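Side-chain contacts in cell division control protein Cdc48 (Mycobacterium smegmatis, PDB 5E7P), which probably binds and hydrolyses ATP as a Cdc48-family AAA ATPase with two AAA modules, and is seen here with ADP bound: residues S399-L404 against G416-H421; A438-A443 against L463-P468; S163-S168 against P452-A457; A500-L505 against A540-L545; M403-R406 against D412-L415. All blocks are in the same frame, centred on the assembly; numbering follows the deposited sequence.

Contact 1 of 5, residues S399-L404 against G416-H421; sequences SLLEML and GDIADH. With ADP (adenosine-5'-diphosphate), chain C.
Leu-401 and Ala-419 mark the closest backbone approach of the two segments, with their CA atoms 7.9 Å apart. Residues 399-404 form the last turns of helix 394-404. Residues 416-420 belong to the short helix 415-420, and His-421 is the first to leave helical backbone angles. The gap is bridged mainly by one side chain. Leu-401 directs its CB at the opposite helix, CG anti to the carbonyl carbon (chi1 -72°), and its CD1 does the touching. That methyl lies 3.8 Å from Ile-418 CG2, where the two side chains cross at about a right angle, branch against branch. The same Leu-401 CD1 reaches the helix surface itself, 4.1 Å from Ala-419 N, with Ala-419 CB close by. The other arm of Ile-418 leads off to His-456 and Leu-459 of helix 456-462. Elsewhere on helix 394-404, Met-403 and Leu-404 serve the nucleotide: Met-403 SD is 3.0 Å from ADP N6, and Leu-404 CD2 sits 3.4 Å from ADP C2. No hydrogen bond crosses between the two segments; the polar tie to the second helix comes from Arg-397, earlier on helix 394-404, whose NH2 bonds to Ala-419 O. All three touching residues are buried. Between the two segments the side-chain chemistry is apolar, a small hydrophobic seam joining the short helix to one that also lines the adenine pocket.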
# COMPACT_ATOMS: atom_id res chain seq x y z
N SER A 399 -15.20 13.01 -2.76
CA SER A 399 -14.68 14.36 -2.55
C SER A 399 -13.41 14.59 -3.37
O SER A 399 -13.22 15.65 -3.95
CB SER A 399 -14.39 14.61 -1.07
OG SER A 399 -15.59 14.70 -0.31
N LEU A 400 -12.56 13.57 -3.41
CA LEU A 400 -11.31 13.66 -4.15
C LEU A 400 -11.55 13.74 -5.66
O LEU A 400 -10.92 14.53 -6.36
CB LEU A 400 -10.40 12.48 -3.82
CG LEU A 400 -9.85 12.47 -2.39
CD1 LEU A 400 -9.12 11.17 -2.09
CD2 LEU A 400 -8.94 13.66 -2.16
N LEU A 401 -12.47 12.92 -6.16
CA LEU A 401 -12.78 12.88 -7.58
C LEU A 401 -13.32 14.22 -8.07
O LEU A 401 -12.89 14.73 -9.11
CB LEU A 401 -13.77 11.76 -7.90
CG LEU A 401 -13.21 10.34 -7.82
CD1 LEU A 401 -14.32 9.30 -7.88
CD2 LEU A 401 -12.20 10.11 -8.94
N GLU A 402 -14.25 14.79 -7.32
CA GLU A 402 -14.79 16.11 -7.65
C GLU A 402 -13.69 17.17 -7.66
O GLU A 402 -13.67 18.04 -8.53
CB GLU A 402 -15.91 16.49 -6.67
CG GLU A 402 -17.21 15.75 -6.92
CD GLU A 402 -18.17 15.83 -5.76
OE1 GLU A 402 -17.91 16.60 -4.81
OE2 GLU A 402 -19.19 15.10 -5.79
N MET A 403 -12.78 17.07 -6.70
CA MET A 403 -11.62 17.96 -6.65
C MET A 403 -10.72 17.78 -7.87
O MET A 403 -10.24 18.76 -8.45
CB MET A 403 -10.83 17.71 -5.37
CG MET A 403 -9.65 18.63 -5.17
SD MET A 403 -8.76 18.29 -3.64
CE MET A 403 -10.10 18.34 -2.44
N LEU A 404 -10.49 16.53 -8.25
CA LEU A 404 -9.64 16.21 -9.39
C LEU A 404 -10.27 16.63 -10.72
O LEU A 404 -9.58 16.73 -11.74
CB LEU A 404 -9.33 14.70 -9.43
CG LEU A 404 -8.37 14.17 -8.36
CD1 LEU A 404 -8.47 12.66 -8.24
CD2 LEU A 404 -6.95 14.59 -8.68
N GLY A 416 -20.44 8.99 -7.49
CA GLY A 416 -20.76 8.15 -6.34
C GLY A 416 -20.53 6.69 -6.65
O GLY A 416 -20.07 5.92 -5.80
N ASP A 417 -20.84 6.29 -7.88
CA ASP A 417 -20.67 4.92 -8.33
C ASP A 417 -19.18 4.59 -8.51
O ASP A 417 -18.74 3.49 -8.17
CB ASP A 417 -21.42 4.68 -9.64
CG ASP A 417 -21.18 3.30 -10.21
OD1 ASP A 417 -21.74 2.33 -9.67
OD2 ASP A 417 -20.43 3.19 -11.21
N ILE A 418 -18.43 5.55 -9.03
CA ILE A 418 -16.99 5.38 -9.20
C ILE A 418 -16.29 5.29 -7.84
O ILE A 418 -15.37 4.48 -7.66
CB ILE A 418 -16.38 6.52 -10.02
CG1 ILE A 418 -17.02 6.58 -11.40
CG2 ILE A 418 -14.87 6.35 -10.14
CD1 ILE A 418 -16.84 5.31 -12.21
N ALA A 419 -16.72 6.10 -6.89
CA ALA A 419 -16.18 6.07 -5.53
C ALA A 419 -16.51 4.75 -4.84
O ALA A 419 -15.69 4.19 -4.12
CB ALA A 419 -16.71 7.24 -4.72
N ASP A 420 -17.73 4.26 -5.07
CA ASP A 420 -18.17 3.00 -4.47
C ASP A 420 -17.40 1.81 -5.01
O ASP A 420 -17.29 0.78 -4.35
CB ASP A 420 -19.67 2.79 -4.70
CG ASP A 420 -20.53 3.57 -3.72
OD1 ASP A 420 -20.11 3.73 -2.55
OD2 ASP A 420 -21.63 4.00 -4.11
N HIS A 421 -16.85 1.95 -6.22
CA HIS A 421 -16.17 0.84 -6.88
C HIS A 421 -14.65 0.98 -6.87
O HIS A 421 -13.95 0.35 -7.66
CB HIS A 421 -16.68 0.67 -8.31
CG HIS A 421 -18.03 0.02 -8.39
ND1 HIS A 421 -19.16 0.58 -7.84
CD2 HIS A 421 -18.43 -1.15 -8.95
CE1 HIS A 421 -20.19 -0.21 -8.05
NE2 HIS A 421 -19.78 -1.27 -8.73
PB ADP C . 2.31 10.52 -0.60
O1B ADP C . 2.96 9.30 -1.18
O2B ADP C . 3.26 11.65 -0.31
O3B ADP C . 1.33 10.25 0.51
PA ADP C . 1.55 12.55 -2.41
O1A ADP C . 2.80 12.61 -3.25
O2A ADP C . 1.36 13.55 -1.30
O3A ADP C . 1.43 11.05 -1.84
O5' ADP C . 0.31 12.62 -3.42
C5' ADP C . 0.02 11.47 -4.21
C4' ADP C . -0.17 11.95 -5.64
O4' ADP C . -1.50 12.45 -5.79
C3' ADP C . 0.79 13.09 -5.95
O3' ADP C . 1.52 12.81 -7.15
C2' ADP C . -0.08 14.32 -6.14
O2' ADP C . 0.31 15.01 -7.33
C1' ADP C . -1.49 13.79 -6.28
N9 ADP C . -2.45 14.58 -5.47
C8 ADP C . -2.58 14.54 -4.13
N7 ADP C . -3.57 15.38 -3.72
C5 ADP C . -4.09 15.97 -4.81
C6 ADP C . -5.15 16.96 -5.10
N6 ADP C . -5.88 17.51 -4.11
N1 ADP C . -5.36 17.30 -6.39
C2 ADP C . -4.65 16.77 -7.40
N3 ADP C . -3.67 15.86 -7.21
C4 ADP C . -3.35 15.43 -5.96

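Contact 2 of 5, residues A438-A443 against L463-P468; sequences ALRAAA and LTVIRP
Arg-440 reaches from helix 427-448 to Val-465 in the loop after helix 456-462, spanning backbones that stay far apart: the CA atoms of this pair are 11.5 Å from each other. The close part of the contact is at the very end of the arginine. Its NH2 lies 3.7 Å from Val-465 CG2 and equally near Val-465 CG1, so one nitrogen rests against both methyls of the valine. The two side chains come from opposite directions, and the guanidinium plane is oblique to what it touches. A bend at chi2 (-136°) shapes the arm that delivers it. Val-465 is buried, and it also touches Glu-436, whose OE2 makes a salt bridge to Arg-440 NE and so steadies the arginine from its own helix, one turn earlier.

The outer part is looser. Thr-464 is exposed, and its OG1 stands 3.8 Å from Arg-440 NH2 without forming a hydrogen bond; that hydroxyl is bonded instead to Gly-461 O, at the end of helix 456-462. Arg-440 itself is only partly buried. Beyond, Thr-464 O accepts a bond from Arg-41 NH2 and Val-465 packs on Asp-34, both in the N-terminal region. Long helix, short helix and trailing loop are consistent with the helical lid that follows an AAA core, here with the N-terminal domain leaning on its final loop.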
# COMPACT_ATOMS: atom_id res chain seq x y z
N ALA A 438 -9.45 10.81 -19.33
CA ALA A 438 -9.23 11.89 -20.28
C ALA A 438 -8.74 11.34 -21.62
O ALA A 438 -8.99 11.94 -22.67
CB ALA A 438 -8.25 12.90 -19.73
N LEU A 439 -8.04 10.21 -21.58
CA LEU A 439 -7.55 9.57 -22.79
C LEU A 439 -8.69 8.89 -23.54
O LEU A 439 -8.74 8.94 -24.77
CB LEU A 439 -6.46 8.55 -22.45
CG LEU A 439 -5.19 9.10 -21.81
CD1 LEU A 439 -4.19 7.98 -21.56
CD2 LEU A 439 -4.58 10.19 -22.68
N ARG A 440 -9.59 8.26 -22.80
CA ARG A 440 -10.74 7.60 -23.40
C ARG A 440 -11.68 8.63 -24.03
O ARG A 440 -12.31 8.37 -25.05
CB ARG A 440 -11.49 6.78 -22.35
CG ARG A 440 -10.58 5.86 -21.56
CD ARG A 440 -11.19 4.48 -21.39
NE ARG A 440 -10.17 3.49 -21.05
CZ ARG A 440 -10.35 2.18 -21.13
NH1 ARG A 440 -11.51 1.69 -21.54
NH2 ARG A 440 -9.37 1.35 -20.81
N ALA A 441 -11.75 9.81 -23.41
CA ALA A 441 -12.55 10.90 -23.94
C ALA A 441 -11.91 11.49 -25.19
O ALA A 441 -12.60 11.81 -26.16
CB ALA A 441 -12.74 11.98 -22.88
N ALA A 442 -10.59 11.64 -25.16
CA ALA A 442 -9.86 12.19 -26.29
C ALA A 442 -9.86 11.22 -27.47
O ALA A 442 -9.81 11.64 -28.63
CB ALA A 442 -8.43 12.52 -25.88
N ALA A 443 -9.93 9.93 -27.18
CA ALA A 443 -9.99 8.91 -28.22
C ALA A 443 -11.37 8.89 -28.86
O ALA A 443 -11.50 8.74 -30.08
CB ALA A 443 -9.64 7.54 -27.66
N LEU A 463 -11.17 1.99 -14.86
CA LEU A 463 -11.03 1.03 -13.76
C LEU A 463 -10.57 -0.35 -14.23
O LEU A 463 -10.11 -1.16 -13.43
CB LEU A 463 -12.35 0.91 -12.99
CG LEU A 463 -12.88 2.19 -12.34
CD1 LEU A 463 -14.14 1.91 -11.54
CD2 LEU A 463 -11.82 2.83 -11.46
N THR A 464 -10.70 -0.61 -15.53
CA THR A 464 -10.28 -1.90 -16.08
C THR A 464 -8.78 -1.96 -16.34
O THR A 464 -8.24 -3.03 -16.62
CB THR A 464 -11.03 -2.24 -17.38
OG1 THR A 464 -10.56 -1.39 -18.44
CG2 THR A 464 -12.53 -2.06 -17.21
N VAL A 465 -8.10 -0.82 -16.26
CA VAL A 465 -6.66 -0.76 -16.56
C VAL A 465 -5.79 -0.11 -15.49
O VAL A 465 -4.57 -0.24 -15.52
CB VAL A 465 -6.40 -0.05 -17.91
CG1 VAL A 465 -6.92 -0.88 -19.07
CG2 VAL A 465 -7.02 1.34 -17.91
N ILE A 466 -6.41 0.58 -14.54
CA ILE A 466 -5.65 1.27 -13.50
C ILE A 466 -5.53 0.45 -12.22
O ILE A 466 -6.53 0.18 -11.55
CB ILE A 466 -6.25 2.65 -13.16
CG1 ILE A 466 -6.26 3.55 -14.40
CG2 ILE A 466 -5.48 3.30 -12.03
CD1 ILE A 466 -4.89 3.74 -15.02
N ARG A 467 -4.31 0.06 -11.88
CA ARG A 467 -4.07 -0.67 -10.65
C ARG A 467 -3.83 0.27 -9.48
O ARG A 467 -2.95 1.14 -9.55
CB ARG A 467 -2.88 -1.63 -10.80
CG ARG A 467 -2.60 -2.42 -9.53
CD ARG A 467 -1.49 -3.43 -9.71
NE ARG A 467 -0.18 -2.81 -9.88
CZ ARG A 467 0.97 -3.48 -9.85
NH1 ARG A 467 0.97 -4.79 -9.65
NH2 ARG A 467 2.13 -2.84 -10.02
N PRO A 468 -4.60 0.11 -8.40
CA PRO A 468 -4.38 0.88 -7.18
C PRO A 468 -3.00 0.57 -6.60
O PRO A 468 -2.56 -0.58 -6.64
CB PRO A 468 -5.48 0.40 -6.24
CG PRO A 468 -5.89 -0.93 -6.78
CD PRO A 468 -5.72 -0.84 -8.26

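Contact 3 of 5, residues S163-S168 against P452-A457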
# COMPACT_ATOMS: atom_id res chain seq x y z
N SER A 163 -5.61 19.31 -25.81
CA SER A 163 -4.39 19.72 -25.13
C SER A 163 -4.72 20.46 -23.84
O SER A 163 -4.04 20.29 -22.82
CB SER A 163 -3.53 20.60 -26.04
OG SER A 163 -4.23 21.76 -26.44
N ALA A 164 -5.77 21.27 -23.88
CA ALA A 164 -6.24 21.97 -22.69
C ALA A 164 -6.77 20.97 -21.67
O ALA A 164 -6.63 21.16 -20.47
CB ALA A 164 -7.32 22.98 -23.06
N LEU A 165 -7.37 19.90 -22.18
CA LEU A 165 -7.88 18.83 -21.32
C LEU A 165 -6.74 18.10 -20.64
O LEU A 165 -6.76 17.90 -19.43
CB LEU A 165 -8.72 17.84 -22.14
CG LEU A 165 -9.19 16.58 -21.40
CD1 LEU A 165 -10.02 16.94 -20.18
CD2 LEU A 165 -9.97 15.67 -22.34
N ALA A 166 -5.73 17.71 -21.42
CA ALA A 166 -4.57 16.99 -20.90
C ALA A 166 -3.87 17.78 -19.79
O ALA A 166 -3.47 17.20 -18.77
CB ALA A 166 -3.59 16.67 -22.02
N SER A 167 -3.75 19.08 -19.98
CA SER A 167 -3.09 19.94 -19.00
C SER A 167 -3.95 20.17 -17.76
O SER A 167 -3.43 20.30 -16.65
CB SER A 167 -2.69 21.28 -19.63
OG SER A 167 -1.73 21.09 -20.66
N SER A 168 -5.26 20.20 -17.95
CA SER A 168 -6.19 20.41 -16.84
C SER A 168 -6.28 19.17 -15.96
O SER A 168 -6.69 19.24 -14.80
CB SER A 168 -7.58 20.79 -17.36
OG SER A 168 -8.15 19.73 -18.11
N PRO A 452 -13.47 16.90 -26.71
CA PRO A 452 -13.53 15.83 -25.70
C PRO A 452 -14.30 16.23 -24.45
O PRO A 452 -14.06 17.30 -23.88
CB PRO A 452 -12.06 15.58 -25.36
CG PRO A 452 -11.38 16.86 -25.70
CD PRO A 452 -12.09 17.39 -26.90
N VAL A 453 -15.22 15.37 -24.03
CA VAL A 453 -15.99 15.62 -22.81
C VAL A 453 -16.17 14.33 -22.00
O VAL A 453 -16.76 13.35 -22.48
CB VAL A 453 -17.36 16.28 -23.12
CG1 VAL A 453 -18.06 15.55 -24.27
CG2 VAL A 453 -18.22 16.32 -21.88
N LEU A 454 -15.66 14.33 -20.78
CA LEU A 454 -15.66 13.14 -19.93
C LEU A 454 -17.05 12.66 -19.56
O LEU A 454 -17.90 13.43 -19.13
CB LEU A 454 -14.85 13.40 -18.65
CG LEU A 454 -13.46 12.77 -18.57
CD1 LEU A 454 -12.51 13.46 -19.53
CD2 LEU A 454 -12.93 12.81 -17.15
N ARG A 455 -17.28 11.36 -19.73
CA ARG A 455 -18.53 10.74 -19.32
C ARG A 455 -18.25 9.59 -18.36
O ARG A 455 -17.09 9.25 -18.11
CB ARG A 455 -19.31 10.24 -20.54
CG ARG A 455 -18.52 9.34 -21.46
CD ARG A 455 -19.27 9.06 -22.75
NE ARG A 455 -19.60 10.30 -23.46
CZ ARG A 455 -20.14 10.34 -24.67
NH1 ARG A 455 -20.40 9.22 -25.32
NH2 ARG A 455 -20.40 11.51 -25.24
N HIS A 456 -19.31 9.00 -17.81
CA HIS A 456 -19.17 7.93 -16.83
C HIS A 456 -18.48 6.70 -17.42
O HIS A 456 -17.75 5.99 -16.73
CB HIS A 456 -20.54 7.52 -16.28
CG HIS A 456 -20.49 6.34 -15.37
ND1 HIS A 456 -20.01 6.41 -14.08
CD2 HIS A 456 -20.85 5.05 -15.56
CE1 HIS A 456 -20.09 5.22 -13.51
NE2 HIS A 456 -20.60 4.38 -14.39
N ALA A 457 -18.71 6.47 -18.71
CA ALA A 457 -18.12 5.33 -19.41
C ALA A 457 -16.59 5.36 -19.35
O ALA A 457 -15.95 4.32 -19.22
CB ALA A 457 -18.59 5.30 -20.85
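Leu-165 of helix 160-169 packs on Pro-452 and Leu-454, docking a helix of the N-terminal part of the chain against the loop that leads into helix 456-462, in what is probably the helical lid of the first ATPase unit. The first shell is entirely apolar. Leu-165 CD2 meets the CB-CG edge of the proline ring, 3.7 Å from Pro-452 CB and 3.8 Å from Pro-452 CG, the two side chains sliding past each other in opposite directions. Its other methyl looks to the second partner, with Leu-165 CD1 4.3 Å from Leu-454 CD1. With CG anti to the backbone N (chi1 173°), the fork is turned to these two partners.

The next shell holds these groups in place. Helix 427-448 backs the loop, with Ala-445 against Pro-452 and Ala-441 against Leu-454, while Val-408 adds to the cover of Leu-165. Leu-454 is also tied through its backbone to Pro-409 and Glu-411. Just after it, Arg-455 takes the N-cap position of helix 456-462, and its N is bonded to Asp-458 OD2. On the other side, helix 160-169 is braced internally: Ser-168 OG donates to Leu-165 O at 2.7 Å, tilted 26° from the carbonyl plane.

Contact 4 of 5, residues A500-L505 against A540-L545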
# COMPACT_ATOMS: atom_id res chain seq x y z
N ALA A 500 -17.62 -4.48 17.14
CA ALA A 500 -16.64 -4.17 18.18
C ALA A 500 -15.64 -3.10 17.76
O ALA A 500 -15.09 -2.39 18.61
CB ALA A 500 -15.92 -5.44 18.62
N VAL A 501 -15.40 -2.99 16.46
CA VAL A 501 -14.35 -2.10 15.97
C VAL A 501 -14.87 -0.97 15.09
O VAL A 501 -14.66 0.21 15.39
CB VAL A 501 -13.26 -2.88 15.21
CG1 VAL A 501 -12.24 -1.93 14.60
CG2 VAL A 501 -12.58 -3.88 16.14
N LEU A 502 -15.54 -1.32 14.00
CA LEU A 502 -16.00 -0.32 13.03
C LEU A 502 -17.10 0.59 13.57
O LEU A 502 -17.01 1.81 13.44
CB LEU A 502 -16.45 -0.99 11.73
CG LEU A 502 -15.32 -1.59 10.89
CD1 LEU A 502 -15.82 -1.97 9.51
CD2 LEU A 502 -14.15 -0.62 10.80
N TRP A 503 -18.13 0.00 14.16
CA TRP A 503 -19.25 0.77 14.71
C TRP A 503 -18.85 1.88 15.70
O TRP A 503 -19.28 3.02 15.53
CB TRP A 503 -20.31 -0.15 15.33
CG TRP A 503 -21.21 -0.80 14.34
CD1 TRP A 503 -21.13 -0.72 12.98
CD2 TRP A 503 -22.34 -1.64 14.62
NE1 TRP A 503 -22.14 -1.46 12.40
CE2 TRP A 503 -22.89 -2.03 13.39
CE3 TRP A 503 -22.93 -2.09 15.81
CZ2 TRP A 503 -24.01 -2.85 13.30
CZ3 TRP A 503 -24.04 -2.91 15.72
CH2 TRP A 503 -24.57 -3.28 14.48
N PRO A 504 -18.03 1.56 16.72
CA PRO A 504 -17.67 2.65 17.64
C PRO A 504 -16.82 3.75 17.01
O PRO A 504 -17.02 4.92 17.34
CB PRO A 504 -16.88 1.93 18.74
CG PRO A 504 -16.43 0.65 18.13
CD PRO A 504 -17.51 0.26 17.19
N LEU A 505 -15.91 3.40 16.11
CA LEU A 505 -15.05 4.39 15.47
C LEU A 505 -15.81 5.24 14.46
O LEU A 505 -15.56 6.44 14.32
CB LEU A 505 -13.86 3.71 14.78
CG LEU A 505 -12.87 3.02 15.72
CD1 LEU A 505 -11.96 2.09 14.96
CD2 LEU A 505 -12.06 4.04 16.50
N ALA A 540 -9.46 -3.37 7.90
CA ALA A 540 -8.64 -2.17 7.98
C ALA A 540 -8.55 -1.41 6.67
O ALA A 540 -7.74 -0.50 6.54
CB ALA A 540 -7.24 -2.54 8.47
N SER A 541 -9.37 -1.78 5.69
CA SER A 541 -9.35 -1.10 4.40
C SER A 541 -10.60 -0.28 4.20
O SER A 541 -10.87 0.22 3.10
CB SER A 541 -9.23 -2.12 3.27
OG SER A 541 -8.08 -2.93 3.43
N SER A 542 -11.38 -0.13 5.27
CA SER A 542 -12.65 0.58 5.22
C SER A 542 -12.50 2.06 4.86
O SER A 542 -13.33 2.61 4.14
CB SER A 542 -13.38 0.44 6.56
OG SER A 542 -13.55 -0.92 6.91
N GLY A 543 -11.45 2.69 5.38
CA GLY A 543 -11.24 4.11 5.19
C GLY A 543 -11.62 4.89 6.43
O GLY A 543 -12.17 4.31 7.36
N ARG A 544 -11.32 6.19 6.43
CA ARG A 544 -11.64 7.09 7.55
C ARG A 544 -11.22 6.49 8.89
O ARG A 544 -11.95 6.56 9.88
CB ARG A 544 -13.12 7.46 7.54
CG ARG A 544 -13.47 8.71 8.36
CD ARG A 544 -14.91 9.13 8.14
NE ARG A 544 -15.14 9.60 6.78
CZ ARG A 544 -14.93 10.85 6.37
NH1 ARG A 544 -15.16 11.19 5.11
NH2 ARG A 544 -14.49 11.76 7.22
N LEU A 545 -10.05 5.88 8.90
CA LEU A 545 -9.57 5.12 10.04
C LEU A 545 -8.10 4.81 9.82
O LEU A 545 -7.76 4.00 8.97
CB LEU A 545 -10.37 3.82 10.16
CG LEU A 545 -9.78 2.73 11.04
CD1 LEU A 545 -9.73 3.20 12.48
CD2 LEU A 545 -10.57 1.43 10.92
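Leu-545 meets two leucines of helix 491-506, Leu-502 and Leu-505, and these apolar pairs carry most of the contact. Leu-545 CD1 is 3.5 Å from Leu-505 CD1, while Leu-545 CD2 is 4.1 Å from Leu-502 CD2. Each branch of the fork thus has its own partner, and in both pairs the side chains cross at about a right angle. Leu-545 CG is anti to the backbone N (chi1 164°), an orientation that presents both methyls to the helix.

A second kind of meeting is methyl against hydroxyl. Leu-502 CD1 lies 3.6 Å from Ser-542 OG and Leu-502 CD2 3.9 Å from it, so the oxygen faces the forked tip of the leucine. Its polar need is met elsewhere, by a hydrogen bond to Leu-539 O at the end of helix 534-539.

Hydrogen bonds across the two segments are absent, but the loop has polar anchors outside them. Arg-544 NE makes a salt bridge to Asp-393, and Leu-545 N is bonded to Ser-390 OG, linking this loop to residues just before helix 394-404. A tetraethylene glycol, probably from the crystallisation liquor, is bonded to Gly-543 N and Leu-545 O.

Helix 491-506 has a wider pi-type turn at 500-502 and a kink at Pro-504. It lies against the second AAA core: Val-501 and Leu-502 touch Leu-539 of helix 534-539, Val-501 and Leu-505 touch Val-624 of strand 623-629, and the loop 540-545 runs straight into the edge strand 546-551 of the parallel sheet.

Contact 5 of 5, residues M403-R406 against D412-L415; sequences MLLR and DLDL. With ADP (adenosine-5'-diphosphate), chain C.
Leu-405 extends toward Leu-413 and Leu-415 across the loop that links helix 394-404 to helix 415-420. Its CB points at the opposing segment but stands back, 4.8 Å from Leu-413 CD1. CG, anti to the carbonyl carbon (chi1 -70°), carries the fork further. At the tip the two methyls part company. Leu-405 CD1 comes within 3.6 Å of Leu-413 CD1, and it lies 3.9 Å from both Leu-415 CD1 and Leu-415 CD2; both leucines are approached tip to tip. Leu-405 CD2 goes to a different neighbour, Leu-454 CD2, at 3.8 Å, and Leu-454 also touches Leu-413. Val-434 of helix 427-448 adds to the packing round Leu-405.

The next residue faces elsewhere. The guanidinium of Arg-406 has Met-403 CG 3.6 Å above one face, offset toward its rim, and its NH2 forms a salt bridge with Asp-230. On the other segment Leu-413 O is bonded to His-456 ND1, and Asp-414 takes the N-cap position of helix 415-420. All three touching leucines are buried. Helices 394-404, 415-420, 427-448 and 456-462 gathered round such a leucine core are consistent with the small helical lid of an AAA module, here beside its adenine pocket.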
# COMPACT_ATOMS: atom_id res chain seq x y z
N MET A 403 -12.78 17.07 -6.70
CA MET A 403 -11.62 17.96 -6.65
C MET A 403 -10.72 17.78 -7.87
O MET A 403 -10.24 18.76 -8.45
CB MET A 403 -10.83 17.71 -5.37
CG MET A 403 -9.65 18.63 -5.17
SD MET A 403 -8.76 18.29 -3.64
CE MET A 403 -10.10 18.34 -2.44
N LEU A 404 -10.49 16.53 -8.25
CA LEU A 404 -9.64 16.21 -9.39
C LEU A 404 -10.27 16.63 -10.72
O LEU A 404 -9.58 16.73 -11.74
CB LEU A 404 -9.33 14.70 -9.43
CG LEU A 404 -8.37 14.17 -8.36
CD1 LEU A 404 -8.47 12.66 -8.24
CD2 LEU A 404 -6.95 14.59 -8.68
N LEU A 405 -11.57 16.87 -10.71
CA LEU A 405 -12.29 17.15 -11.95
C LEU A 405 -12.71 18.62 -12.10
O LEU A 405 -13.50 18.95 -12.98
CB LEU A 405 -13.50 16.23 -12.07
CG LEU A 405 -13.12 14.77 -12.35
CD1 LEU A 405 -14.24 13.82 -11.98
CD2 LEU A 405 -12.73 14.61 -13.81
N ARG A 406 -12.18 19.48 -11.24
CA ARG A 406 -12.44 20.91 -11.35
C ARG A 406 -11.84 21.45 -12.64
O ARG A 406 -10.67 21.20 -12.95
CB ARG A 406 -11.85 21.67 -10.16
CG ARG A 406 -12.54 21.39 -8.84
CD ARG A 406 -11.80 22.07 -7.70
NE ARG A 406 -12.34 21.71 -6.40
CZ ARG A 406 -11.67 21.81 -5.26
NH1 ARG A 406 -10.43 22.27 -5.26
NH2 ARG A 406 -12.24 21.46 -4.11
N ASP A 412 -22.41 13.37 -17.42
CA ASP A 412 -23.01 12.60 -16.32
C ASP A 412 -22.01 11.60 -15.77
O ASP A 412 -22.03 10.43 -16.14
CB ASP A 412 -24.27 11.87 -16.81
CG ASP A 412 -25.28 12.80 -17.46
OD1 ASP A 412 -25.17 13.04 -18.68
OD2 ASP A 412 -26.18 13.29 -16.74
N LEU A 413 -21.15 12.06 -14.87
CA LEU A 413 -20.05 11.24 -14.38
C LEU A 413 -20.47 10.16 -13.39
O LEU A 413 -19.88 9.08 -13.37
CB LEU A 413 -18.96 12.12 -13.75
CG LEU A 413 -18.27 13.10 -14.70
CD1 LEU A 413 -17.24 13.91 -13.95
CD2 LEU A 413 -17.65 12.36 -15.87
N ASP A 414 -21.49 10.44 -12.59
CA ASP A 414 -21.96 9.52 -11.55
C ASP A 414 -20.79 9.13 -10.63
O ASP A 414 -20.44 7.96 -10.51
CB ASP A 414 -22.62 8.29 -12.17
CG ASP A 414 -23.32 7.41 -11.15
OD1 ASP A 414 -23.48 7.84 -9.99
OD2 ASP A 414 -23.71 6.28 -11.51
N LEU A 415 -20.20 10.13 -9.99
CA LEU A 415 -18.99 9.94 -9.19
C LEU A 415 -19.20 9.07 -7.95
O LEU A 415 -18.25 8.49 -7.43
CB LEU A 415 -18.40 11.29 -8.80
CG LEU A 415 -17.86 12.10 -9.98
CD1 LEU A 415 -17.19 13.37 -9.50
CD2 LEU A 415 -16.89 11.26 -10.80
PB ADP C . 2.31 10.52 -0.60
O1B ADP C . 2.96 9.30 -1.18
O2B ADP C . 3.26 11.65 -0.31
O3B ADP C . 1.33 10.25 0.51
PA ADP C . 1.55 12.55 -2.41
O1A ADP C . 2.80 12.61 -3.25
O2A ADP C . 1.36 13.55 -1.30
O3A ADP C . 1.43 11.05 -1.84
O5' ADP C . 0.31 12.62 -3.42
C5' ADP C . 0.02 11.47 -4.21
C4' ADP C . -0.17 11.95 -5.64
O4' ADP C . -1.50 12.45 -5.79
C3' ADP C . 0.79 13.09 -5.95
O3' ADP C . 1.52 12.81 -7.15
C2' ADP C . -0.08 14.32 -6.14
O2' ADP C . 0.31 15.01 -7.33
C1' ADP C . -1.49 13.79 -6.28
N9 ADP C . -2.45 14.58 -5.47
C8 ADP C . -2.58 14.54 -4.13
N7 ADP C . -3.57 15.38 -3.72
C5 ADP C . -4.09 15.97 -4.81
C6 ADP C . -5.15 16.96 -5.10
N6 ADP C . -5.88 17.51 -4.11
N1 ADP C . -5.36 17.30 -6.39
C2 ADP C . -4.65 16.77 -7.40
N3 ADP C . -3.67 15.86 -7.21
C4 ADP C . -3.35 15.43 -5.96

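Contacts 1, 2, 3 and 5 crowd together, on the same side of the chain's centre. Contacts 1 and 5 are closest, with centres about 7 Å apart; both start on helix 394-404 and both touch ADP. Contact 5 joins contact 3 through His-456 and Leu-413, while contact 3 meets contact 2 where Leu-454 packs on Ala-441. Along the chain contacts 1 and 5 are nested inside the long loop closed by contact 3, and contact 2 crosses it. This ties the N-terminal region to the helices beside the first nucleotide. Contact 4 follows later, in the second AAA core, its centre about 20 Å from that of contact 1 and about 35 Å from that of contact 3.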